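Local coordinates for Serine/threonine-protein kinase PknI (Mycobacterium tuberculosis, PDB 5XLM) that slows mycobacterial growth within the infected host as a membrane-bound serine/threonine-protein kinase, of which this chain is the extracellular sensor domain, at residues Thr39-Ile44 with Val171-Gly176; Trp65-Thr70 with Asp177-Val182; Met102-Gly107 with Leu138-Gln143; Val147-Val152 with Val165-Ala170. All coordinates share one frame; numbering follows the deposited sequence.

Interaction 1 (Thr39-Ile44 with Val171-Gly176); sequences TYRIEI and VASRSG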
loop_
_atom_site.group_PDB
_atom_site.type_symbol
_atom_site.label_atom_id
_atom_site.label_comp_id
_atom_site.label_asym_id
_atom_site.label_seq_id
_atom_site.Cartn_x
_atom_site.Cartn_y
_atom_site.Cartn_z
ATOM N N THR A 39 4.541 -10.703 -6.618
ATOM C CA THR A 39 4.839 -10.479 -5.211
ATOM C C THR A 39 5.530 -9.133 -5.042
ATOM O O THR A 39 6.526 -8.848 -5.716
ATOM C CB THR A 39 5.722 -11.597 -4.659
ATOM O OG1 THR A 39 5.041 -12.852 -4.788
ATOM C CG2 THR A 39 6.043 -11.346 -3.190
ATOM N N TYR A 40 5.000 -8.308 -4.145
ATOM C CA TYR A 40 5.527 -6.973 -3.900
ATOM C C TYR A 40 5.897 -6.814 -2.433
ATOM O O TYR A 40 5.179 -7.282 -1.543
ATOM C CB TYR A 40 4.517 -5.891 -4.303
ATOM C CG TYR A 40 4.486 -5.609 -5.786
ATOM C CD1 TYR A 40 3.810 -6.450 -6.661
ATOM C CD2 TYR A 40 5.130 -4.496 -6.313
ATOM C CE1 TYR A 40 3.779 -6.192 -8.016
ATOM C CE2 TYR A 40 5.106 -4.230 -7.669
ATOM C CZ TYR A 40 4.430 -5.081 -8.514
ATOM O OH TYR A 40 4.400 -4.822 -9.865
ATOM N N ARG A 41 7.025 -6.154 -2.195
ATOM C CA ARG A 41 7.502 -5.840 -0.856
ATOM C C ARG A 41 7.279 -4.355 -0.603
ATOM O O ARG A 41 7.783 -3.513 -1.352
ATOM C CB ARG A 41 8.978 -6.203 -0.707
ATOM C CG ARG A 41 9.694 -5.500 0.430
ATOM C CD ARG A 41 11.145 -5.945 0.505
ATOM N NE ARG A 41 11.951 -5.061 1.340
ATOM C CZ ARG A 41 12.650 -4.033 0.873
ATOM N NH1 ARG A 41 12.644 -3.758 -0.425
ATOM N NH2 ARG A 41 13.358 -3.278 1.704
ATOM N N ILE A 42 6.520 -4.040 0.442
ATOM C CA ILE A 42 6.179 -2.665 0.785
ATOM C C ILE A 42 6.929 -2.293 2.055
ATOM O O ILE A 42 6.816 -2.979 3.078
ATOM C CB ILE A 42 4.665 -2.481 0.966
ATOM C CG1 ILE A 42 3.929 -2.840 -0.326
ATOM C CG2 ILE A 42 4.348 -1.054 1.394
ATOM C CD1 ILE A 42 2.432 -2.608 -0.267
ATOM N N GLU A 43 7.697 -1.211 1.990
ATOM C CA GLU A 43 8.436 -0.696 3.136
ATOM C C GLU A 43 7.781 0.603 3.586
ATOM O O GLU A 43 7.786 1.594 2.850
ATOM C CB GLU A 43 9.908 -0.479 2.795
ATOM C CG GLU A 43 10.748 -0.033 3.986
ATOM C CD GLU A 43 12.208 0.183 3.631
ATOM O OE1 GLU A 43 12.485 0.814 2.589
ATOM O OE2 GLU A 43 13.079 -0.289 4.391
ATOM N N ILE A 44 7.210 0.589 4.787
ATOM C CA ILE A 44 6.675 1.790 5.413
ATOM C C ILE A 44 7.792 2.388 6.260
ATOM O O ILE A 44 8.104 1.881 7.340
ATOM C CB ILE A 44 5.431 1.479 6.254
ATOM C CG1 ILE A 44 4.365 0.809 5.388
ATOM C CG2 ILE A 44 4.875 2.747 6.879
ATOM C CD1 ILE A 44 3.874 1.675 4.247
ATOM N N VAL A 171 7.965 2.675 -0.006
ATOM C CA VAL A 171 8.579 2.129 -1.209
ATOM C C VAL A 171 7.999 0.745 -1.453
ATOM O O VAL A 171 7.820 -0.037 -0.512
ATOM C CB VAL A 171 10.119 2.061 -1.094
ATOM C CG1 VAL A 171 10.726 1.421 -2.335
ATOM C CG2 VAL A 171 10.701 3.445 -0.869
ATOM N N ALA A 172 7.694 0.447 -2.713
ATOM C CA ALA A 172 7.183 -0.858 -3.110
ATOM C C ALA A 172 8.024 -1.382 -4.263
ATOM O O ALA A 172 8.203 -0.689 -5.269
ATOM C CB ALA A 172 5.706 -0.781 -3.514
ATOM N N SER A 173 8.543 -2.596 -4.113
ATOM C CA SER A 173 9.392 -3.209 -5.123
ATOM C C SER A 173 8.911 -4.624 -5.396
ATOM O O SER A 173 8.556 -5.359 -4.469
ATOM C CB SER A 173 10.862 -3.213 -4.682
ATOM O OG SER A 173 10.981 -3.496 -3.299
ATOM N N ARG A 174 8.893 -4.996 -6.673
ATOM C CA ARG A 174 8.377 -6.294 -7.080
ATOM C C ARG A 174 9.432 -7.373 -6.866
ATOM O O ARG A 174 10.599 -7.197 -7.231
ATOM C CB ARG A 174 7.944 -6.254 -8.545
ATOM C CG ARG A 174 7.252 -7.518 -9.023
ATOM C CD ARG A 174 6.829 -7.396 -10.477
ATOM N NE ARG A 174 6.066 -8.559 -10.926
ATOM C CZ ARG A 174 6.610 -9.665 -11.421
ATOM N NH1 ARG A 174 7.928 -9.767 -11.527
ATOM N NH2 ARG A 174 5.837 -10.673 -11.805
ATOM N N SER A 175 9.019 -8.491 -6.274
ATOM C CA SER A 175 9.906 -9.614 -5.970
ATOM C C SER A 175 9.390 -10.838 -6.719
ATOM O O SER A 175 8.763 -11.725 -6.136
ATOM C CB SER A 175 9.978 -9.862 -4.456
ATOM O OG SER A 175 10.295 -8.670 -3.758
ATOM N N GLY A 176 9.655 -10.881 -8.021
ATOM C CA GLY A 176 9.235 -12.015 -8.819
ATOM C C GLY A 176 7.724 -12.089 -8.995
ATOM O O GLY A 176 6.977 -11.147 -8.729
#
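The first torsions set CG of Tyr-40 anti to the carbonyl carbon (chi1 -80°) and CG of Arg-174 anti to the backbone N (chi1 -174°), and from there Arg-174 CB lies over the ring face. The two residues form a non-hydrogen-bonded pair of an antiparallel bridge between strands 38-51 and 165-174, the first and last long strands of the sensor domain, and this bridge completes a barrel-like circuit of antiparallel strands. Arg-174 CB stands 3.9 Å from the centroid of the Tyr-40 ring, 23° off its normal, which is the geometry of a CH-pi contact. Farther out, Arg-174 CD comes within 3.6 Å of Tyr-40 OH as the extended arginine chain passes the ring. The guanidinium is thus carried beyond the ring, where NE bonds to the carbonyl of Asp-37 and NH2 forms a salt bridge with Asp-177. Phe-68 meets Tyr-40 edge-to-face.

Backbone bonds fix the register. Arg-41 and Ser-173 exchange two, with Arg-41 N donating to Ser-173 O at 2.9 Å, and Glu-43 and Val-171 exchange two more. Just past the end of strand 165-174, Ser-175 N donates to Thr-39 O at 2.6 Å. Thr-39 N reaches on to the next residue, Gly-176 O, at 3.3 Å, with the donor well above the carbonyl plane. On the Tyr-40 side of the sheet Ile-42 CG1 packs 4.2 Å from Ala-172 CB. On the opposite side, Arg-41 NH1 approaches Ser-173 OG at 3.3 Å in a weak, bent hydrogen bond.

Interaction 2 (Trp65-Thr70 with Asp177-Val182); sequences WWAFRT and DLPPAV
Ala-67 CB is overlapped by three apolar groups of the loop that follows strand 165-174. The nearest is Leu-178 CD2, 3.8 Å from Ala-67 CB. Pro-179 contributes the CD corner of its ring, 4.0 Å from the same methyl, and Val-182 brings CG1 to Ala-67 CB at an equal 4.0 Å, although Val-182 is poorly ordered and its position carries less weight. The leucine methyl also meets the backbone, Leu-178 CD2 lying 3.2 Å from Phe-68 O, a close methyl-to-carbonyl approach. Leu-178 CG is anti to the carbonyl carbon (chi1 -71°), and from it the CD2 branch is the one that meets the strand. The contact is wholly van der Waals; its polar bond is internal to the loop, where Val-182 N donates to Pro-179 O at 3.0 Å and closes a type I beta turn.

The loop is tied to the neighbouring strand as well, since Thr-39 OG1 bonds to the carbonyl of Asp-177 and Pro-179 touches the Thr-39 side chain. Beyond the turn, Val-184 adds a further contact to Ala-67. Phe-68 points the other way, into the aromatic cluster with Tyr-40 and Phe-100. The segment after the last strand thus packs a proline-containing type I turn and Leu-178 on the outside of strand 62-72, on the reverse of the face that packs inside the barrel-like sheet.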
loop_
_atom_site.group_PDB
_atom_site.type_symbol
_atom_site.label_atom_id
_atom_site.label_comp_id
_atom_site.label_asym_id
_atom_site.label_seq_id
_atom_site.Cartn_x
_atom_site.Cartn_y
_atom_site.Cartn_z
ATOM N N TRP A 65 5.060 -8.017 2.870
ATOM C CA TRP A 65 4.994 -8.612 1.543
ATOM C C TRP A 65 3.548 -8.850 1.140
ATOM O O TRP A 65 2.721 -9.268 1.957
ATOM C CB TRP A 65 5.792 -9.916 1.485
ATOM C CG TRP A 65 7.260 -9.667 1.350
ATOM C CD1 TRP A 65 7.992 -9.689 0.198
ATOM C CD2 TRP A 65 8.172 -9.326 2.400
ATOM N NE1 TRP A 65 9.307 -9.398 0.469
ATOM C CE2 TRP A 65 9.443 -9.167 1.812
ATOM C CE3 TRP A 65 8.039 -9.147 3.781
ATOM C CZ2 TRP A 65 10.573 -8.840 2.556
ATOM C CZ3 TRP A 65 9.164 -8.818 4.519
ATOM C CH2 TRP A 65 10.415 -8.668 3.905
ATOM N N TRP A 66 3.254 -8.580 -0.130
ATOM C CA TRP A 66 1.894 -8.605 -0.642
ATOM C C TRP A 66 1.875 -9.269 -2.010
ATOM O O TRP A 66 2.847 -9.200 -2.767
ATOM C CB TRP A 66 1.312 -7.187 -0.738
ATOM C CG TRP A 66 1.327 -6.441 0.563
ATOM C CD1 TRP A 66 2.392 -5.809 1.136
ATOM C CD2 TRP A 66 0.220 -6.247 1.449
ATOM N NE1 TRP A 66 2.019 -5.238 2.328
ATOM C CE2 TRP A 66 0.689 -5.489 2.543
ATOM C CE3 TRP A 66 -1.122 -6.638 1.424
ATOM C CZ2 TRP A 66 -0.135 -5.120 3.602
ATOM C CZ3 TRP A 66 -1.940 -6.268 2.477
ATOM C CH2 TRP A 66 -1.444 -5.516 3.552
ATOM N N ALA A 67 0.756 -9.916 -2.318
ATOM C CA ALA A 67 0.513 -10.499 -3.631
ATOM C C ALA A 67 -0.479 -9.600 -4.361
ATOM O O ALA A 67 -1.651 -9.520 -3.979
ATOM C CB ALA A 67 -0.010 -11.928 -3.505
ATOM N N PHE A 68 -0.003 -8.915 -5.395
ATOM C CA PHE A 68 -0.802 -7.957 -6.145
ATOM C C PHE A 68 -1.359 -8.594 -7.412
ATOM O O PHE A 68 -0.675 -9.373 -8.082
ATOM C CB PHE A 68 0.030 -6.727 -6.522
ATOM C CG PHE A 68 0.013 -5.629 -5.495
ATOM C CD1 PHE A 68 -0.787 -4.512 -5.672
ATOM C CD2 PHE A 68 0.809 -5.706 -4.363
ATOM C CE1 PHE A 68 -0.800 -3.494 -4.735
ATOM C CE2 PHE A 68 0.799 -4.690 -3.422
ATOM C CZ PHE A 68 -0.007 -3.584 -3.609
ATOM N N ARG A 69 -2.605 -8.253 -7.736
ATOM C CA ARG A 69 -3.188 -8.567 -9.032
ATOM C C ARG A 69 -3.990 -7.358 -9.496
ATOM O O ARG A 69 -4.600 -6.656 -8.683
ATOM C CB ARG A 69 -4.066 -9.830 -8.971
ATOM C CG ARG A 69 -5.508 -9.578 -8.594
ATOM C CD ARG A 69 -6.234 -10.848 -8.177
ATOM N NE ARG A 69 -6.639 -11.689 -9.300
ATOM C CZ ARG A 69 -6.337 -12.979 -9.413
ATOM N NH1 ARG A 69 -5.629 -13.584 -8.467
ATOM N NH2 ARG A 69 -6.751 -13.667 -10.467
ATOM N N THR A 70 -3.966 -7.102 -10.801
ATOM C CA THR A 70 -4.571 -5.908 -11.374
ATOM C C THR A 70 -5.534 -6.297 -12.486
ATOM O O THR A 70 -5.245 -7.191 -13.286
ATOM C CB THR A 70 -3.496 -4.951 -11.916
ATOM O OG1 THR A 70 -2.667 -4.500 -10.836
ATOM C CG2 THR A 70 -4.130 -3.744 -12.593
ATOM N N ASP A 177 7.286 -13.261 -9.450
ATOM C CA ASP A 177 5.889 -13.487 -9.784
ATOM C C ASP A 177 5.070 -13.767 -8.526
ATOM O O ASP A 177 5.575 -13.756 -7.398
ATOM C CB ASP A 177 5.762 -14.637 -10.779
ATOM C CG ASP A 177 6.673 -14.474 -11.979
ATOM O OD1 ASP A 177 7.016 -13.321 -12.318
ATOM O OD2 ASP A 177 7.046 -15.502 -12.584
ATOM N N LEU A 178 3.776 -14.025 -8.728
ATOM C CA LEU A 178 2.884 -14.329 -7.624
ATOM C C LEU A 178 3.272 -15.655 -6.975
ATOM O O LEU A 178 3.917 -16.500 -7.599
ATOM C CB LEU A 178 1.438 -14.399 -8.113
ATOM C CG LEU A 178 0.748 -13.096 -8.511
ATOM C CD1 LEU A 178 -0.545 -13.398 -9.242
ATOM C CD2 LEU A 178 0.480 -12.248 -7.278
ATOM N N PRO A 179 2.895 -15.854 -5.715
ATOM C CA PRO A 179 3.005 -17.184 -5.112
ATOM C C PRO A 179 1.914 -18.091 -5.645
ATOM O O PRO A 179 0.723 -17.870 -5.374
ATOM C CB PRO A 179 2.821 -16.918 -3.608
ATOM C CG PRO A 179 2.910 -15.429 -3.443
ATOM C CD PRO A 179 2.457 -14.844 -4.739
ATOM N N PRO A 180 2.273 -19.128 -6.411
ATOM C CA PRO A 180 1.244 -19.984 -7.030
ATOM C C PRO A 180 0.331 -20.676 -6.032
ATOM O O PRO A 180 -0.681 -21.253 -6.445
ATOM C CB PRO A 180 2.070 -21.005 -7.825
ATOM C CG PRO A 180 3.405 -20.348 -8.026
ATOM C CD PRO A 180 3.636 -19.533 -6.794
ATOM N N ALA A 181 0.647 -20.631 -4.738
ATOM C CA ALA A 181 -0.225 -21.226 -3.735
ATOM C C ALA A 181 -1.333 -20.276 -3.301
ATOM O O ALA A 181 -2.439 -20.730 -2.984
ATOM C CB ALA A 181 0.591 -21.670 -2.522
ATOM N N VAL A 182 -1.073 -18.971 -3.289
ATOM C CA VAL A 182 -2.034 -18.014 -2.752
ATOM C C VAL A 182 -3.055 -17.647 -3.821
ATOM O O VAL A 182 -2.773 -17.675 -5.024
ATOM C CB VAL A 182 -1.314 -16.763 -2.201
ATOM C CG1 VAL A 182 -0.851 -15.854 -3.335
ATOM C CG2 VAL A 182 -2.211 -16.007 -1.228
#

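Interaction 3 (Met102-Gly107 with Leu138-Gln143); sequences MQFGEG and LRPQPQ
Met-102 begins the contact with its thioether end, which crosses the Leu-138 side chain at about a right angle. The chain bends at chi3 (76°), placing CE 4.2 Å from Leu-138 CG; Met-102 SD is equally 4.2 Å from Leu-138 CD1. Two residues on, Phe-104 has CG anti to its backbone N (chi1 -166°), and the ring presents an edge to Pro-140: CE1 lies 3.7 Å from Pro-140 CG, and Pro-140 CD sits in the ring plane. Gly-107 then brings its carbonyl beside the same proline, Gly-107 O lying 3.7 Å from Pro-140 CD. All are van der Waals contacts.

The CA atoms of Met-102 and Leu-138 are 9.1 Å apart, too far for neighbouring strands, and the reason is topological: strand 108-117 runs between strands 100-105 and 131-140 and pairs antiparallel with both. Met-102, which also touches Phe-68, meets Leu-138 over this intervening strand, as side chains of next-but-one strands do inside a strongly curled sheet. Trp-109 of the middle strand touches Met-102 and Pro-140 and meets Phe-104 edge-to-face, while Gln-108 accepts a bond from Arg-139 NE. Leu-146 of strand 146-154 packs on Leu-138 and Pro-140.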
loop_
_atom_site.group_PDB
_atom_site.type_symbol
_atom_site.label_atom_id
_atom_site.label_comp_id
_atom_site.label_asym_id
_atom_site.label_seq_id
_atom_site.Cartn_x
_atom_site.Cartn_y
_atom_site.Cartn_z
ATOM N N MET A 102 -6.383 -0.763 -4.532
ATOM C CA MET A 102 -5.808 0.478 -5.029
ATOM C C MET A 102 -6.375 0.787 -6.405
ATOM O O MET A 102 -6.578 -0.115 -7.224
ATOM C CB MET A 102 -4.278 0.413 -5.096
ATOM C CG MET A 102 -3.619 0.008 -3.796
ATOM S SD MET A 102 -1.843 0.301 -3.783
ATOM C CE MET A 102 -1.796 2.076 -3.549
ATOM N N GLN A 103 -6.636 2.067 -6.649
ATOM C CA GLN A 103 -7.148 2.547 -7.923
ATOM C C GLN A 103 -6.137 3.513 -8.519
ATOM O O GLN A 103 -5.678 4.434 -7.835
ATOM C CB GLN A 103 -8.506 3.232 -7.746
ATOM C CG GLN A 103 -9.109 3.770 -9.030
ATOM C CD GLN A 103 -10.528 4.270 -8.836
ATOM O OE1 GLN A 103 -11.102 4.147 -7.751
ATOM N NE2 GLN A 103 -11.103 4.839 -9.890
ATOM N N PHE A 104 -5.778 3.298 -9.782
ATOM C CA PHE A 104 -4.853 4.199 -10.452
ATOM C C PHE A 104 -5.606 5.407 -10.989
ATOM O O PHE A 104 -6.633 5.267 -11.662
ATOM C CB PHE A 104 -4.113 3.496 -11.588
ATOM C CG PHE A 104 -2.920 4.264 -12.092
ATOM C CD1 PHE A 104 -1.690 4.133 -11.473
ATOM C CD2 PHE A 104 -3.032 5.126 -13.173
ATOM C CE1 PHE A 104 -0.587 4.840 -11.923
ATOM C CE2 PHE A 104 -1.932 5.836 -13.632
ATOM C CZ PHE A 104 -0.707 5.694 -13.004
ATOM N N GLY A 105 -5.093 6.592 -10.681
ATOM C CA GLY A 105 -5.702 7.835 -11.106
ATOM C C GLY A 105 -4.795 9.006 -10.801
ATOM O O GLY A 105 -4.126 9.021 -9.763
ATOM N N GLU A 106 -4.757 9.983 -11.708
ATOM C CA GLU A 106 -3.884 11.151 -11.580
ATOM C C GLU A 106 -2.417 10.733 -11.480
ATOM O O GLU A 106 -1.618 11.351 -10.773
ATOM C CB GLU A 106 -4.289 12.025 -10.390
ATOM C CG GLU A 106 -5.627 12.736 -10.552
ATOM C CD GLU A 106 -6.812 11.793 -10.457
ATOM O OE1 GLU A 106 -7.495 11.581 -11.482
ATOM O OE2 GLU A 106 -7.052 11.253 -9.355
ATOM N N GLY A 107 -2.065 9.666 -12.193
ATOM C CA GLY A 107 -0.689 9.219 -12.257
ATOM C C GLY A 107 -0.171 8.505 -11.031
ATOM O O GLY A 107 1.047 8.450 -10.837
ATOM N N LEU A 138 1.061 5.231 -4.069
ATOM C CA LEU A 138 2.258 4.674 -4.686
ATOM C C LEU A 138 2.372 5.206 -6.104
ATOM O O LEU A 138 1.479 4.980 -6.929
ATOM C CB LEU A 138 2.225 3.143 -4.686
ATOM C CG LEU A 138 2.335 2.469 -3.319
ATOM C CD1 LEU A 138 2.255 0.964 -3.472
ATOM C CD2 LEU A 138 3.627 2.877 -2.624
ATOM N N ARG A 139 3.466 5.909 -6.387
ATOM C CA ARG A 139 3.676 6.496 -7.699
ATOM C C ARG A 139 4.658 5.647 -8.486
ATOM O O ARG A 139 5.775 5.403 -8.004
ATOM C CB ARG A 139 4.189 7.925 -7.573
ATOM C CG ARG A 139 3.172 8.877 -6.972
ATOM C CD ARG A 139 3.525 9.285 -5.551
ATOM N NE ARG A 139 2.422 9.989 -4.899
ATOM C CZ ARG A 139 2.513 10.604 -3.724
ATOM N NH1 ARG A 139 3.666 10.612 -3.069
ATOM N NH2 ARG A 139 1.454 11.214 -3.205
ATOM N N PRO A 140 4.300 5.182 -9.681
ATOM C CA PRO A 140 5.225 4.346 -10.458
ATOM C C PRO A 140 6.441 5.149 -10.890
ATOM O O PRO A 140 6.314 6.223 -11.482
ATOM C CB PRO A 140 4.387 3.905 -11.665
ATOM C CG PRO A 140 2.961 4.187 -11.282
ATOM C CD PRO A 140 3.014 5.369 -10.367
ATOM N N GLN A 141 7.612 4.602 -10.600
ATOM C CA GLN A 141 8.865 5.202 -11.012
ATOM C C GLN A 141 9.152 4.708 -12.426
ATOM O O GLN A 141 8.600 3.690 -12.853
ATOM C CB GLN A 141 9.990 4.858 -10.041
ATOM C CG GLN A 141 9.779 5.462 -8.666
ATOM C CD GLN A 141 9.280 6.894 -8.736
ATOM O OE1 GLN A 141 9.884 7.742 -9.388
ATOM N NE2 GLN A 141 8.171 7.168 -8.060
ATOM N N PRO A 142 10.023 5.390 -13.153
ATOM C CA PRO A 142 10.326 4.978 -14.526
ATOM C C PRO A 142 10.903 3.569 -14.569
ATOM O O PRO A 142 10.633 2.801 -15.490
ATOM C CB PRO A 142 11.383 5.992 -14.960
ATOM C CG PRO A 142 11.043 7.220 -14.187
ATOM C CD PRO A 142 10.510 6.749 -12.862
ATOM N N GLN A 143 11.709 3.253 -13.568
ATOM C CA GLN A 143 12.385 1.965 -13.454
ATOM C C GLN A 143 11.547 0.689 -13.280
ATOM O O GLN A 143 11.908 -0.349 -13.836
ATOM C CB GLN A 143 13.401 2.028 -12.309
ATOM C CG GLN A 143 14.194 3.321 -12.236
ATOM C CD GLN A 143 15.057 3.398 -10.992
ATOM O OE1 GLN A 143 15.031 2.501 -10.150
ATOM N NE2 GLN A 143 15.827 4.472 -10.870
#

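Interaction 4 (Val147-Val152 with Val165-Ala170); sequences VGEMVV and VIRIPA
Met-150 and Ile-168 exchange two backbone hydrogen bonds, of which Met-150 N to Ile-168 O is 2.7 Å, and the hydrogen-bonded pairs Gly-148 with Ala-170 and Val-152 with Ile-166 repeat the pattern on either side. Six such bonds hold this antiparallel hairpin of strands 146-154 and 165-174. The one irregular member is Ala-170 N to Gly-148 O, 3.0 Å long but with the donor 56° out of the carbonyl plane. Apolar side chains fill in between: Val-152 CB is 3.9 Å from Ile-166 CB, and on the other face Val-151 CG1 is 3.8 Å from Val-165 CG1.

That other face also carries Glu-149 and Arg-167, which lie side by side and point the same way. Glu-149 CG sits between backbone N and carbonyl carbon (chi1 59°), and OE1 runs against the aliphatic part of the arginine, 3.5 Å from Arg-167 CD. Val-165 CG1 covers one face of the guanidinium, 3.6 Å above its centre.

Outside the hairpin, Arg-139 forms a salt bridge with Glu-149 OE2, and Tyr-53 makes a cation-pi contact with Arg-167. Glu-149 OE1 and Arg-167 NE remain 4.3 Å apart, so no salt bridge forms between them and any attraction is probably a longer-range one. The carboxylate, with Arg-139 bridged to OE2 and Arg-167 beside OE1, would be expected to stay ionised.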
loop_
_atom_site.group_PDB
_atom_site.type_symbol
_atom_site.label_atom_id
_atom_site.label_comp_id
_atom_site.label_asym_id
_atom_site.label_seq_id
_atom_site.Cartn_x
_atom_site.Cartn_y
_atom_site.Cartn_z
ATOM N N VAL A 147 7.317 4.510 -5.562
ATOM C CA VAL A 147 7.631 5.336 -4.404
ATOM C C VAL A 147 6.401 6.162 -4.067
ATOM O O VAL A 147 5.746 6.711 -4.959
ATOM C CB VAL A 147 8.851 6.244 -4.666
ATOM C CG1 VAL A 147 9.120 7.139 -3.468
ATOM C CG2 VAL A 147 10.075 5.402 -4.992
ATOM N N GLY A 148 6.078 6.239 -2.783
ATOM C CA GLY A 148 4.929 7.008 -2.363
ATOM C C GLY A 148 4.944 7.338 -0.888
ATOM O O GLY A 148 6.003 7.618 -0.320
ATOM N N GLU A 149 3.777 7.306 -0.254
ATOM C CA GLU A 149 3.696 7.669 1.151
ATOM C C GLU A 149 2.381 7.176 1.726
ATOM O O GLU A 149 1.392 7.011 1.006
ATOM C CB GLU A 149 3.820 9.184 1.346
ATOM C CG GLU A 149 2.748 9.973 0.623
ATOM C CD GLU A 149 2.989 11.468 0.657
ATOM O OE1 GLU A 149 3.520 11.971 1.671
ATOM O OE2 GLU A 149 2.647 12.142 -0.339
ATOM N N MET A 150 2.389 6.934 3.033
ATOM C CA MET A 150 1.176 6.657 3.784
ATOM C C MET A 150 0.709 7.954 4.433
ATOM O O MET A 150 1.495 8.638 5.098
ATOM C CB MET A 150 1.433 5.576 4.834
ATOM C CG MET A 150 0.199 5.071 5.561
ATOM S SD MET A 150 0.589 3.609 6.546
ATOM C CE MET A 150 -0.611 3.740 7.869
ATOM N N VAL A 151 -0.557 8.300 4.221
ATOM C CA VAL A 151 -1.111 9.574 4.665
ATOM C C VAL A 151 -2.162 9.293 5.727
ATOM O O VAL A 151 -3.148 8.591 5.465
ATOM C CB VAL A 151 -1.708 10.375 3.497
ATOM C CG1 VAL A 151 -2.268 11.696 3.994
ATOM C CG2 VAL A 151 -0.657 10.609 2.420
ATOM N N VAL A 152 -1.957 9.844 6.918
ATOM C CA VAL A 152 -2.855 9.658 8.051
ATOM C C VAL A 152 -3.367 11.031 8.465
ATOM O O VAL A 152 -2.620 11.829 9.046
ATOM C CB VAL A 152 -2.162 8.952 9.222
ATOM C CG1 VAL A 152 -3.164 8.654 10.325
ATOM C CG2 VAL A 152 -1.480 7.676 8.745
ATOM N N VAL A 165 -1.809 16.091 9.687
ATOM C CA VAL A 165 -1.619 15.120 8.614
ATOM C C VAL A 165 -0.272 14.444 8.832
ATOM O O VAL A 165 0.777 15.091 8.727
ATOM C CB VAL A 165 -1.678 15.766 7.224
ATOM C CG1 VAL A 165 -1.415 14.724 6.148
ATOM C CG2 VAL A 165 -3.025 16.434 7.005
ATOM N N ILE A 166 -0.297 13.147 9.125
ATOM C CA ILE A 166 0.918 12.365 9.317
ATOM C C ILE A 166 1.300 11.720 7.993
ATOM O O ILE A 166 0.484 11.034 7.365
ATOM C CB ILE A 166 0.721 11.301 10.408
ATOM C CG1 ILE A 166 0.210 11.946 11.696
ATOM C CG2 ILE A 166 2.019 10.558 10.657
ATOM C CD1 ILE A 166 -0.007 10.964 12.825
ATOM N N ARG A 167 2.542 11.933 7.568
ATOM C CA ARG A 167 3.049 11.405 6.309
ATOM C C ARG A 167 4.235 10.494 6.585
ATOM O O ARG A 167 5.159 10.874 7.311
ATOM C CB ARG A 167 3.452 12.534 5.358
ATOM C CG ARG A 167 2.285 13.390 4.898
ATOM C CD ARG A 167 2.738 14.496 3.961
ATOM N NE ARG A 167 1.633 15.365 3.570
ATOM C CZ ARG A 167 1.228 16.416 4.276
ATOM N NH1 ARG A 167 1.835 16.728 5.412
ATOM N NH2 ARG A 167 0.214 17.155 3.850
ATOM N N ILE A 168 4.200 9.294 6.009
ATOM C CA ILE A 168 5.257 8.307 6.176
ATOM C C ILE A 168 5.680 7.847 4.787
ATOM O O ILE A 168 4.870 7.269 4.056
ATOM C CB ILE A 168 4.807 7.104 7.022
ATOM C CG1 ILE A 168 4.141 7.580 8.315
ATOM C CG2 ILE A 168 5.989 6.208 7.336
ATOM C CD1 ILE A 168 3.087 6.633 8.848
ATOM N N PRO A 169 6.925 8.085 4.367
ATOM C CA PRO A 169 7.354 7.628 3.039
ATOM C C PRO A 169 7.232 6.119 2.901
ATOM O O PRO A 169 7.332 5.370 3.876
ATOM C CB PRO A 169 8.815 8.083 2.965
ATOM C CG PRO A 169 8.885 9.248 3.903
ATOM C CD PRO A 169 7.954 8.903 5.030
ATOM N N ALA A 170 7.001 5.674 1.665
ATOM C CA ALA A 170 6.780 4.264 1.378
ATOM C C ALA A 170 7.438 3.896 0.058
ATOM O O ALA A 170 7.468 4.697 -0.879
ATOM C CB ALA A 170 5.284 3.930 1.324
#

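Overall arrangement
All four contacts reach one curled antiparallel sheet, interaction 2 by packing a loop on strand 62-72. Interactions 1 and 4 share strand 165-174, which pairs with strand 38-51 in the first and with strand 146-154 in the other, their centres about 16 Å apart. Interaction 2 crosses interaction 1 along the chain and adjoins it through the Tyr-40 N to Trp-66 O backbone bond. Interactions 3 and 4 come in series and are joined by the backbone bond from Arg-139 N to Val-147 O. Interactions 2 and 4 lie farthest apart, about 24 Å between centres. Pairing of the first and last long strands closes the sheet on itself, with interactions 3 and 4 within the chain between them.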